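Local atomic coordinates of heterodimeric restriction endonuclease R.BspD6I small subunit (Bacillus sp., PDB entry 2P14), a protein that serves as the catalytic small subunit of a heterodimeric type IIS restriction endonuclease and probably cleaves DNA together with a site-specific nickase subunit. Residues V28-K31 with N37-P40; G57-L62 with Q95-K100; S75-I78 with D84-G87; R119-N124 with V130-V135. All coordinates share one frame; numbering follows the deposited sequence.

Contact 1 (V28-K31 with N37-P40); sequences VFKK and NLVP
Helix-on-sheet packing at an outermost strand brings L38 of strand 37-40 against F29 and K30, near the C-terminal end of helix 17-32. The leucine does most of the reaching. Its CG lies anti to the backbone N (chi1 178°), which carries the forked end out from the strand and onto the helix, and each methyl then finds a different neighbour. CD2 comes to rest on the backbone of the helix, 3.6 Å from K30 CA, with K30 CB close beside it. CD1 points to the preceding residue and lies 4.2 Å from F29 CB, a looser approach. The fork therefore straddles two consecutive residues on one side of the helix, touching carbons at the roots of their side chains rather than their ends.

Those ends go their own ways. The F29 ring turns away from the strand and packs on Y65, while K30 stays extended through chi3 and bends at its last torsion (chi4 70°), its chain touching Y35. No hydrogen bond joins the two segments, so the contact is one of van der Waals fit alone. Y26, one turn earlier on the same helix, also touches L38. The strand itself is held by backbone pairing of N37 with E64. A helix laid over the edge of a mixed beta sheet, with a leucine of the edge strand directed into it, is characteristic of an alpha/beta core, in keeping with this protein's membership of the PD-(D/E)XK nuclease clan.

Contact 2 (G57-L62 with Q95-K100); sequences GVEDIL and QEYKKK. With SO4 (sulfate ion), chain C.
Y97, on the last turns of helix 80-98, meets L62 of strand 61-64 and, more distantly, E59 in the loop before it. From CB the side chain heads toward the 57-62 segment, CG standing anti to the backbone N (chi1 -172°) and thereby projecting the ring away from the helix. CD1 is the ring atom nearest the glutamate, with E59 OE2 at 4.5 Å, a long and oblique approach that is not a bond. CE1 carries the main apolar contact: L62 CD1 lies 3.9 Å from it, and L62 CD2 is equally near, so that the forked end of the leucine embraces this one ring corner. CZ is a little farther off, 4.2 Å from L62 CD1. The two side chains cross at about a right angle. At the tip, OH turns to polar partners beyond the segment, hydrogen-bonding to E64 and S69, which fixes the ring's far end. One ring face is overlaid by the aliphatic chain of K100, whose CD sits 3.7 Å above the plane of the Y97 ring and toward its rim.

At the other end of the 57-62 segment, G57 N donates an almost straight hydrogen bond to sulfate O3 (2.8 Å, N-H...O angle 171°). The ion, probably from the crystallisation liquor, is also bound by H93 NE2 from the same helix as Y97. The tyrosine lies between helix 80-98 and the sheet: L62 also packs on L71 of strand 69-75, while Y97 touches A104 at the start of strand 104-110.

Contact 3 (S75-I78 with D84-G87); sequences SLTI and DYEG
A single hydroxyl, S75 OG, works in two directions here, giving its proton to E86 across the contact while accepting a backbone N-H from its own loop. The outgoing bond runs from S75 OG to E86 OE2 over 2.7 Å, and it meets the carboxylate from above, 46° out of the carboxylate plane. The incoming one, from T77 N to S75 OG (3.1 Å, N-H...O angle 155°), closes an ST turn that begins at S75, ahead of the loop leading to helix 80-98. The glutamate folds back to make the bond: its chain bends at chi2 (-69°), laying CG 3.6 Å from S75 OG and placing the carboxylate alongside the serine CB as well. F108 of strand 104-110 touches both side chains and flanks the pair.

A second, apolar touch lies beside this bond. T77 CG2 rests 3.9 Å from Y85 CD2, the threonine crossing the tyrosine at about a right angle, with T77 OG1 only slightly farther from the same ring atom. The phenol OH of Y85 is engaged with K81, one helical turn back. Helix 80-98 widens into a pi-type turn at 84-87, the stretch that offers both Y85 and E86 to the loop. Replacing E86 with alanine is likely to leave the buried S75 hydroxyl without its carboxylate acceptor, while the T77 N-H would still hold its oxygen. With one hydroxyl serving as both donor and acceptor, the shape of the loop after strand 69-75 is chemically coupled to the position of the helix that follows it.

Contact 4 (R119-N124 with V130-V135); sequences RHIGFN and VIPLTV
I121, on the last turn of helix 115-121, lays its CD1 methyl over V130 and P132, two residues on the same side of strand 130-134. The closest approach is I121 CD1 to V130 CG1, at 3.5 Å a tight fit between methyls. The same CD1 faces the pyrrolidine ring, with CB, CG and CD of P132 each 3.9 Å from it, so the methyl is nearly equidistant from three ring carbons. Nearer the helix, I121 CB lies 3.8 Å from V130 CB, and the two branched side chains cross at about a right angle. In the isoleucine, CG1 stands between the backbone N and the carbonyl carbon (chi1 61°), an uncommon setting for a helical isoleucine, and from there CD1 reaches the strand.

The backbones are bridged by a water that donates to I121 O (2.8 Å) and accepts from V130 N (2.8 Å). It serves the last helical carbonyl before G122 leaves the helix, and it occupies the first strand amide. W177 of helix 174-184 closes over I121 and P132, whereas V90 of helix 80-98 touches V130. Within the sheet, I131 pairs through its backbone with T106 and F108 of the neighbouring, parallel strand 104-110. Strand 104-110, helix 115-121 and strand 130-134 thus form a beta-alpha-beta unit, with this buried hydrophobic contact seating its connecting helix on the sheet.

Overall arrangement
Contacts 1, 2 and 4 all reach the five-stranded mixed sheet, contacts 1 and 4 at its two outermost strands. Contacts 1 and 2 adjoin through neighbouring strands: V39 N probably hydrogen-bonds to L62 O at 2.8 Å, and L38 CD1 packs 3.8 Å from I61 CG2. Helix 80-98 serves both contacts 2 and 3, whose centres lie about 17 Å apart, and contact 3 is nested within the chain loop that contact 2 closes. Contact 3 meets contact 4 where G87 O lies 3.5 Å from H120 CD2, whereas contacts 1 and 3 sit on opposite sides of the chain's centre. The sulfate belongs to contact 2, held between G57 and H93.

Contact 1 (V28-K31 with N37-P40)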
loop_
_atom_site.group_PDB
_atom_site.type_symbol
_atom_site.label_atom_id
_atom_site.label_comp_id
_atom_site.label_asym_id
_atom_site.label_seq_id
_atom_site.Cartn_x
_atom_site.Cartn_y
_atom_site.Cartn_z
ATOM N N VAL A 28 6.565 -7.469 4.888
ATOM C CA VAL A 28 5.879 -6.849 6.044
ATOM C C VAL A 28 4.540 -7.533 6.307
ATOM O O VAL A 28 4.238 -7.961 7.445
ATOM C CB VAL A 28 5.653 -5.340 5.820
ATOM C CG1 VAL A 28 4.767 -4.767 6.967
ATOM C CG2 VAL A 28 6.946 -4.615 5.779
ATOM N N PHE A 29 3.723 -7.645 5.258
ATOM C CA PHE A 29 2.397 -8.262 5.400
ATOM C C PHE A 29 2.438 -9.763 5.718
ATOM O O PHE A 29 1.650 -10.274 6.516
ATOM C CB PHE A 29 1.518 -7.967 4.193
ATOM C CG PHE A 29 0.970 -6.591 4.216
ATOM C CD1 PHE A 29 -0.219 -6.316 4.923
ATOM C CD2 PHE A 29 1.639 -5.552 3.582
ATOM C CE1 PHE A 29 -0.723 -5.022 4.984
ATOM C CE2 PHE A 29 1.132 -4.256 3.641
ATOM C CZ PHE A 29 -0.059 -4.003 4.336
ATOM N N LYS A 30 3.419 -10.453 5.163
ATOM C CA LYS A 30 3.596 -11.865 5.518
ATOM C C LYS A 30 3.930 -11.990 7.013
ATOM O O LYS A 30 3.382 -12.839 7.730
ATOM C CB LYS A 30 4.711 -12.477 4.657
ATOM C CG LYS A 30 4.929 -14.003 4.901
ATOM C CD LYS A 30 6.002 -14.555 3.984
ATOM C CE LYS A 30 6.275 -16.019 4.302
ATOM N NZ LYS A 30 5.095 -16.827 3.888
ATOM N N LYS A 31 4.817 -11.125 7.498
ATOM C CA LYS A 31 5.225 -11.196 8.909
ATOM C C LYS A 31 4.104 -10.757 9.864
ATOM O O LYS A 31 3.983 -11.296 10.978
ATOM C CB LYS A 31 6.481 -10.390 9.174
ATOM C CG LYS A 31 7.070 -10.771 10.511
ATOM C CD LYS A 31 8.508 -10.521 10.609
ATOM C CE LYS A 31 9.040 -11.002 11.945
ATOM N NZ LYS A 31 10.497 -10.964 11.921
ATOM N N ASN A 37 -5.534 -15.197 2.801
ATOM C CA ASN A 37 -4.703 -15.376 1.610
ATOM C C ASN A 37 -3.769 -14.188 1.456
ATOM O O ASN A 37 -4.133 -13.061 1.794
ATOM C CB ASN A 37 -5.559 -15.443 0.343
ATOM C CG ASN A 37 -6.656 -16.481 0.404
ATOM O OD1 ASN A 37 -7.845 -16.155 0.281
ATOM N ND2 ASN A 37 -6.275 -17.733 0.548
ATOM N N LEU A 38 -2.587 -14.441 0.921
ATOM C CA LEU A 38 -1.628 -13.376 0.613
ATOM C C LEU A 38 -1.031 -13.724 -0.740
ATOM O O LEU A 38 -0.436 -14.792 -0.903
ATOM C CB LEU A 38 -0.518 -13.274 1.675
ATOM C CG LEU A 38 0.590 -12.239 1.457
ATOM C CD1 LEU A 38 0.043 -10.790 1.524
ATOM C CD2 LEU A 38 1.689 -12.419 2.497
ATOM N N VAL A 39 -1.213 -12.847 -1.718
ATOM C CA VAL A 39 -0.858 -13.169 -3.118
ATOM C C VAL A 39 0.095 -12.099 -3.654
ATOM O O VAL A 39 -0.345 -10.982 -3.973
ATOM C CB VAL A 39 -2.122 -13.241 -4.002
ATOM C CG1 VAL A 39 -1.766 -13.788 -5.394
ATOM C CG2 VAL A 39 -3.166 -14.127 -3.361
ATOM N N PRO A 40 1.407 -12.414 -3.714
ATOM C CA PRO A 40 2.359 -11.516 -4.351
ATOM C C PRO A 40 2.319 -11.687 -5.858
ATOM O O PRO A 40 2.442 -12.815 -6.358
ATOM C CB PRO A 40 3.708 -11.976 -3.775
ATOM C CG PRO A 40 3.532 -13.452 -3.528
ATOM C CD PRO A 40 2.063 -13.619 -3.155
#

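Contact 2 (G57-L62 with Q95-K100)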
loop_
_atom_site.group_PDB
_atom_site.type_symbol
_atom_site.label_atom_id
_atom_site.label_comp_id
_atom_site.label_asym_id
_atom_site.label_seq_id
_atom_site.Cartn_x
_atom_site.Cartn_y
_atom_site.Cartn_z
ATOM N N GLY A 57 -2.131 -6.310 -15.376
ATOM C CA GLY A 57 -3.502 -6.003 -14.998
ATOM C C GLY A 57 -3.923 -6.416 -13.606
ATOM O O GLY A 57 -5.094 -6.286 -13.286
ATOM N N VAL A 58 -2.968 -6.873 -12.794
ATOM C CA VAL A 58 -3.214 -7.348 -11.422
ATOM C C VAL A 58 -2.371 -6.540 -10.427
ATOM O O VAL A 58 -1.195 -6.259 -10.676
ATOM C CB VAL A 58 -2.894 -8.838 -11.298
ATOM C CG1 VAL A 58 -3.059 -9.343 -9.846
ATOM C CG2 VAL A 58 -3.826 -9.616 -12.270
ATOM N N GLU A 59 -2.988 -6.202 -9.291
ATOM C CA GLU A 59 -2.288 -5.499 -8.202
ATOM C C GLU A 59 -0.974 -6.150 -7.761
ATOM O O GLU A 59 -0.789 -7.375 -7.840
ATOM C CB GLU A 59 -3.226 -5.363 -6.990
ATOM C CG GLU A 59 -3.747 -6.690 -6.444
ATOM C CD GLU A 59 -5.035 -7.218 -7.146
ATOM O OE1 GLU A 59 -5.454 -6.658 -8.195
ATOM O OE2 GLU A 59 -5.597 -8.218 -6.627
ATOM N N ASP A 60 -0.059 -5.319 -7.258
ATOM C CA ASP A 60 1.250 -5.840 -6.832
ATOM C C ASP A 60 1.167 -6.919 -5.752
ATOM O O ASP A 60 1.879 -7.923 -5.812
ATOM C CB ASP A 60 2.162 -4.714 -6.313
ATOM C CG ASP A 60 2.531 -3.701 -7.390
ATOM O OD1 ASP A 60 2.369 -3.972 -8.583
ATOM O OD2 ASP A 60 2.983 -2.590 -7.033
ATOM N N ILE A 61 0.290 -6.708 -4.766
ATOM C CA ILE A 61 0.103 -7.636 -3.643
ATOM C C ILE A 61 -1.359 -7.565 -3.256
ATOM O O ILE A 61 -1.939 -6.483 -3.242
ATOM C CB ILE A 61 0.947 -7.263 -2.390
ATOM C CG1 ILE A 61 2.422 -7.104 -2.759
ATOM C CG2 ILE A 61 0.812 -8.314 -1.282
ATOM C CD1 ILE A 61 3.170 -6.166 -1.795
ATOM N N LEU A 62 -1.944 -8.725 -2.982
ATOM C CA LEU A 62 -3.294 -8.759 -2.403
ATOM C C LEU A 62 -3.194 -9.470 -1.070
ATOM O O LEU A 62 -2.600 -10.545 -0.989
ATOM C CB LEU A 62 -4.276 -9.531 -3.297
ATOM C CG LEU A 62 -5.657 -9.816 -2.718
ATOM C CD1 LEU A 62 -6.466 -8.489 -2.547
ATOM C CD2 LEU A 62 -6.368 -10.838 -3.647
ATOM N N GLN A 95 -11.185 -1.252 -8.751
ATOM C CA GLN A 95 -12.516 -1.372 -9.364
ATOM C C GLN A 95 -12.789 -2.820 -9.707
ATOM O O GLN A 95 -13.856 -3.373 -9.416
ATOM C CB GLN A 95 -12.589 -0.537 -10.645
ATOM C CG GLN A 95 -12.720 0.946 -10.440
ATOM C CD GLN A 95 -12.695 1.714 -11.758
ATOM O OE1 GLN A 95 -12.144 1.250 -12.766
ATOM N NE2 GLN A 95 -13.261 2.911 -11.742
ATOM N N GLU A 96 -11.803 -3.457 -10.321
ATOM C CA GLU A 96 -11.959 -4.853 -10.705
ATOM C C GLU A 96 -12.198 -5.760 -9.510
ATOM O O GLU A 96 -13.082 -6.624 -9.518
ATOM C CB GLU A 96 -10.741 -5.299 -11.509
ATOM C CG GLU A 96 -10.764 -4.701 -12.910
ATOM C CD GLU A 96 -11.852 -5.303 -13.807
ATOM O OE1 GLU A 96 -12.232 -6.477 -13.601
ATOM O OE2 GLU A 96 -12.306 -4.593 -14.738
ATOM N N TYR A 97 -11.391 -5.576 -8.464
ATOM C CA TYR A 97 -11.549 -6.418 -7.293
ATOM C C TYR A 97 -12.913 -6.186 -6.659
ATOM O O TYR A 97 -13.545 -7.143 -6.168
ATOM C CB TYR A 97 -10.440 -6.133 -6.261
ATOM C CG TYR A 97 -10.468 -7.117 -5.115
ATOM C CD1 TYR A 97 -9.833 -8.356 -5.216
ATOM C CD2 TYR A 97 -11.182 -6.828 -3.941
ATOM C CE1 TYR A 97 -9.868 -9.274 -4.170
ATOM C CE2 TYR A 97 -11.236 -7.714 -2.896
ATOM C CZ TYR A 97 -10.583 -8.944 -3.001
ATOM O OH TYR A 97 -10.631 -9.850 -1.963
ATOM N N LYS A 98 -13.334 -4.923 -6.611
ATOM C CA LYS A 98 -14.606 -4.572 -5.936
ATOM C C LYS A 98 -15.819 -5.181 -6.639
ATOM O O LYS A 98 -16.887 -5.279 -6.033
ATOM C CB LYS A 98 -14.757 -3.067 -5.797
ATOM C CG LYS A 98 -13.790 -2.420 -4.818
ATOM C CD LYS A 98 -14.033 -2.833 -3.394
ATOM C CE LYS A 98 -15.360 -2.308 -2.822
ATOM N NZ LYS A 98 -15.373 -0.848 -2.521
ATOM N N LYS A 99 -15.669 -5.599 -7.888
ATOM C CA LYS A 99 -16.758 -6.339 -8.573
ATOM C C LYS A 99 -17.196 -7.587 -7.790
ATOM O O LYS A 99 -18.341 -8.067 -7.958
ATOM C CB LYS A 99 -16.366 -6.749 -9.983
ATOM C CG LYS A 99 -16.310 -5.586 -10.963
ATOM C CD LYS A 99 -15.756 -6.051 -12.303
ATOM C CE LYS A 99 -15.306 -4.911 -13.208
ATOM N NZ LYS A 99 -16.160 -3.692 -13.113
ATOM N N LYS A 100 -16.315 -8.094 -6.930
ATOM C CA LYS A 100 -16.577 -9.302 -6.126
ATOM C C LYS A 100 -17.518 -9.031 -4.962
ATOM O O LYS A 100 -18.037 -9.960 -4.358
ATOM C CB LYS A 100 -15.269 -9.901 -5.583
ATOM C CG LYS A 100 -14.256 -10.278 -6.655
ATOM C CD LYS A 100 -12.875 -10.523 -6.030
ATOM C CE LYS A 100 -11.852 -10.940 -7.058
ATOM N NZ LYS A 100 -12.157 -12.321 -7.514
HETATM S S SO4 C . -0.877 -3.024 -14.699
HETATM O O1 SO4 C . -2.339 -3.171 -14.675
HETATM O O2 SO4 C . -0.554 -1.750 -15.361
HETATM O O3 SO4 C . -0.289 -4.156 -15.424
HETATM O O4 SO4 C . -0.389 -3.007 -13.316
#

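Contact 3 (S75-I78 with D84-G87)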
loop_
_atom_site.group_PDB
_atom_site.type_symbol
_atom_site.label_atom_id
_atom_site.label_comp_id
_atom_site.label_asym_id
_atom_site.label_seq_id
_atom_site.Cartn_x
_atom_site.Cartn_y
_atom_site.Cartn_z
ATOM N N SER A 75 5.205 1.841 -5.544
ATOM C CA SER A 75 5.916 2.541 -6.613
ATOM C C SER A 75 7.001 3.454 -6.071
ATOM O O SER A 75 6.765 4.209 -5.134
ATOM C CB SER A 75 4.952 3.403 -7.427
ATOM O OG SER A 75 5.670 3.969 -8.526
ATOM N N LEU A 76 8.169 3.402 -6.712
ATOM C CA LEU A 76 9.270 4.303 -6.408
ATOM C C LEU A 76 9.214 5.596 -7.240
ATOM O O LEU A 76 10.033 6.516 -7.046
ATOM C CB LEU A 76 10.612 3.600 -6.613
ATOM C CG LEU A 76 10.909 2.458 -5.642
ATOM C CD1 LEU A 76 12.198 1.721 -6.036
ATOM C CD2 LEU A 76 10.998 2.961 -4.203
ATOM N N THR A 77 8.214 5.674 -8.119
ATOM C CA THR A 77 8.015 6.871 -8.960
ATOM C C THR A 77 7.514 8.053 -8.144
ATOM O O THR A 77 6.601 7.910 -7.302
ATOM C CB THR A 77 7.028 6.546 -10.084
ATOM O OG1 THR A 77 7.541 5.427 -10.803
ATOM C CG2 THR A 77 6.863 7.714 -11.072
ATOM N N ILE A 78 8.113 9.218 -8.402
ATOM C CA ILE A 78 7.704 10.434 -7.703
ATOM C C ILE A 78 7.286 11.530 -8.685
ATOM O O ILE A 78 7.575 11.451 -9.872
ATOM C CB ILE A 78 8.817 10.972 -6.756
ATOM C CG1 ILE A 78 10.077 11.386 -7.551
ATOM C CG2 ILE A 78 9.094 9.958 -5.617
ATOM C CD1 ILE A 78 11.032 12.289 -6.759
ATOM N N ASP A 84 0.937 9.753 -13.832
ATOM C CA ASP A 84 0.934 9.227 -15.193
ATOM C C ASP A 84 1.140 7.718 -15.216
ATOM O O ASP A 84 0.511 7.022 -16.027
ATOM C CB ASP A 84 2.050 9.860 -16.026
ATOM C CG ASP A 84 1.910 11.369 -16.180
ATOM O OD1 ASP A 84 0.849 11.953 -15.825
ATOM O OD2 ASP A 84 2.894 11.974 -16.682
ATOM N N TYR A 85 2.024 7.207 -14.354
ATOM C CA TYR A 85 2.396 5.784 -14.381
ATOM C C TYR A 85 1.497 4.879 -13.523
ATOM O O TYR A 85 1.310 3.677 -13.838
ATOM C CB TYR A 85 3.889 5.561 -14.037
ATOM C CG TYR A 85 4.898 6.289 -14.947
ATOM C CD1 TYR A 85 4.479 6.942 -16.103
ATOM C CD2 TYR A 85 6.261 6.288 -14.649
ATOM C CE1 TYR A 85 5.375 7.622 -16.921
ATOM C CE2 TYR A 85 7.174 6.944 -15.475
ATOM C CZ TYR A 85 6.718 7.614 -16.597
ATOM O OH TYR A 85 7.583 8.272 -17.459
ATOM N N GLU A 86 0.920 5.431 -12.453
ATOM C CA GLU A 86 0.223 4.577 -11.476
ATOM C C GLU A 86 -1.257 4.895 -11.304
ATOM O O GLU A 86 -2.002 4.054 -10.820
ATOM C CB GLU A 86 0.867 4.669 -10.073
ATOM C CG GLU A 86 2.398 4.475 -10.009
ATOM C CD GLU A 86 2.885 3.062 -10.311
ATOM O OE1 GLU A 86 2.069 2.136 -10.333
ATOM O OE2 GLU A 86 4.113 2.883 -10.483
ATOM N N GLY A 87 -1.666 6.126 -11.610
ATOM C CA GLY A 87 -3.035 6.549 -11.266
ATOM C C GLY A 87 -4.112 5.621 -11.808
ATOM O O GLY A 87 -5.009 5.169 -11.070
#

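Contact 4 (R119-N124 with V130-V135)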
loop_
_atom_site.group_PDB
_atom_site.type_symbol
_atom_site.label_atom_id
_atom_site.label_comp_id
_atom_site.label_asym_id
_atom_site.label_seq_id
_atom_site.Cartn_x
_atom_site.Cartn_y
_atom_site.Cartn_z
ATOM N N ARG A 119 -5.044 13.735 -5.784
ATOM C CA ARG A 119 -6.302 14.228 -6.350
ATOM C C ARG A 119 -7.027 13.163 -7.169
ATOM O O ARG A 119 -8.261 13.016 -7.071
ATOM C CB ARG A 119 -6.076 15.524 -7.154
ATOM C CG ARG A 119 -5.721 16.714 -6.248
ATOM C CD ARG A 119 -5.530 17.944 -7.118
ATOM N NE ARG A 119 -4.877 19.018 -6.394
ATOM C CZ ARG A 119 -3.665 19.465 -6.683
ATOM N NH1 ARG A 119 -2.979 18.933 -7.700
ATOM N NH2 ARG A 119 -3.146 20.458 -5.973
ATOM N N HIS A 120 -6.257 12.411 -7.960
ATOM C CA HIS A 120 -6.804 11.317 -8.749
ATOM C C HIS A 120 -7.425 10.214 -7.910
ATOM O O HIS A 120 -8.559 9.794 -8.154
ATOM C CB HIS A 120 -5.691 10.706 -9.629
ATOM C CG HIS A 120 -6.203 9.756 -10.666
ATOM N ND1 HIS A 120 -6.846 10.199 -11.807
ATOM C CD2 HIS A 120 -6.165 8.408 -10.750
ATOM C CE1 HIS A 120 -7.187 9.155 -12.541
ATOM N NE2 HIS A 120 -6.793 8.060 -11.923
ATOM N N ILE A 121 -6.659 9.695 -6.939
ATOM C CA ILE A 121 -7.144 8.532 -6.165
ATOM C C ILE A 121 -8.169 8.923 -5.112
ATOM O O ILE A 121 -8.794 8.052 -4.513
ATOM C CB ILE A 121 -6.001 7.739 -5.484
ATOM C CG1 ILE A 121 -5.252 8.671 -4.500
ATOM C CG2 ILE A 121 -5.103 7.129 -6.573
ATOM C CD1 ILE A 121 -4.428 7.953 -3.420
ATOM N N GLY A 122 -8.307 10.227 -4.882
ATOM C CA GLY A 122 -9.333 10.710 -3.964
ATOM C C GLY A 122 -10.674 10.990 -4.615
ATOM O O GLY A 122 -11.595 11.496 -3.959
ATOM N N PHE A 123 -10.813 10.641 -5.905
ATOM C CA PHE A 123 -12.032 10.962 -6.678
ATOM C C PHE A 123 -13.316 10.317 -6.133
ATOM O O PHE A 123 -14.374 10.979 -6.045
ATOM C CB PHE A 123 -11.845 10.600 -8.164
ATOM C CG PHE A 123 -13.079 10.868 -8.992
ATOM C CD1 PHE A 123 -13.405 12.162 -9.371
ATOM C CD2 PHE A 123 -13.947 9.831 -9.330
ATOM C CE1 PHE A 123 -14.587 12.427 -10.130
ATOM C CE2 PHE A 123 -15.123 10.085 -10.080
ATOM C CZ PHE A 123 -15.427 11.373 -10.492
ATOM N N ASN A 124 -13.240 9.037 -5.770
ATOM C CA ASN A 124 -14.395 8.315 -5.259
ATOM C C ASN A 124 -14.013 7.410 -4.103
ATOM O O ASN A 124 -13.726 6.227 -4.303
ATOM C CB ASN A 124 -15.066 7.486 -6.350
ATOM C CG ASN A 124 -16.442 6.988 -5.926
ATOM O OD1 ASN A 124 -16.736 6.816 -4.730
ATOM N ND2 ASN A 124 -17.297 6.748 -6.913
ATOM N N VAL A 130 -8.677 4.534 -1.697
ATOM C CA VAL A 130 -7.238 4.363 -1.794
ATOM C C VAL A 130 -6.584 5.206 -0.702
ATOM O O VAL A 130 -6.852 6.423 -0.585
ATOM C CB VAL A 130 -6.696 4.768 -3.182
ATOM C CG1 VAL A 130 -5.180 4.519 -3.218
ATOM C CG2 VAL A 130 -7.394 3.967 -4.320
ATOM N N ILE A 131 -5.717 4.586 0.091
ATOM C CA ILE A 131 -4.991 5.340 1.109
ATOM C C ILE A 131 -3.512 5.364 0.735
ATOM O O ILE A 131 -2.854 4.313 0.749
ATOM C CB ILE A 131 -5.159 4.743 2.521
ATOM C CG1 ILE A 131 -6.638 4.637 2.923
ATOM C CG2 ILE A 131 -4.402 5.614 3.518
ATOM C CD1 ILE A 131 -7.319 3.327 2.472
ATOM N N PRO A 132 -2.987 6.562 0.417
ATOM C CA PRO A 132 -1.572 6.695 0.053
ATOM C C PRO A 132 -0.714 6.902 1.287
ATOM O O PRO A 132 -1.034 7.780 2.110
ATOM C CB PRO A 132 -1.546 7.980 -0.812
ATOM C CG PRO A 132 -2.629 8.845 -0.134
ATOM C CD PRO A 132 -3.684 7.871 0.390
ATOM N N LEU A 133 0.371 6.131 1.409
ATOM C CA LEU A 133 1.324 6.298 2.496
ATOM C C LEU A 133 2.721 6.446 1.925
ATOM O O LEU A 133 3.084 5.757 0.947
ATOM C CB LEU A 133 1.308 5.098 3.445
ATOM C CG LEU A 133 0.029 4.803 4.242
ATOM C CD1 LEU A 133 0.251 3.626 5.212
ATOM C CD2 LEU A 133 -0.477 6.030 5.006
ATOM N N THR A 134 3.534 7.296 2.556
ATOM C CA THR A 134 4.964 7.252 2.264
ATOM C C THR A 134 5.578 6.080 3.006
ATOM O O THR A 134 5.009 5.553 3.980
ATOM C CB THR A 134 5.698 8.517 2.693
ATOM O OG1 THR A 134 5.653 8.594 4.123
ATOM C CG2 THR A 134 5.075 9.738 2.033
ATOM N N VAL A 135 6.779 5.696 2.592
ATOM C CA VAL A 135 7.489 4.646 3.313
ATOM C C VAL A 135 7.688 4.987 4.811
ATOM O O VAL A 135 7.504 4.132 5.680
ATOM C CB VAL A 135 8.828 4.328 2.618
ATOM C CG1 VAL A 135 9.629 3.302 3.434
ATOM C CG2 VAL A 135 8.549 3.793 1.228
HETATM O O HOH W 1 -9.155 7.281 -1.865
#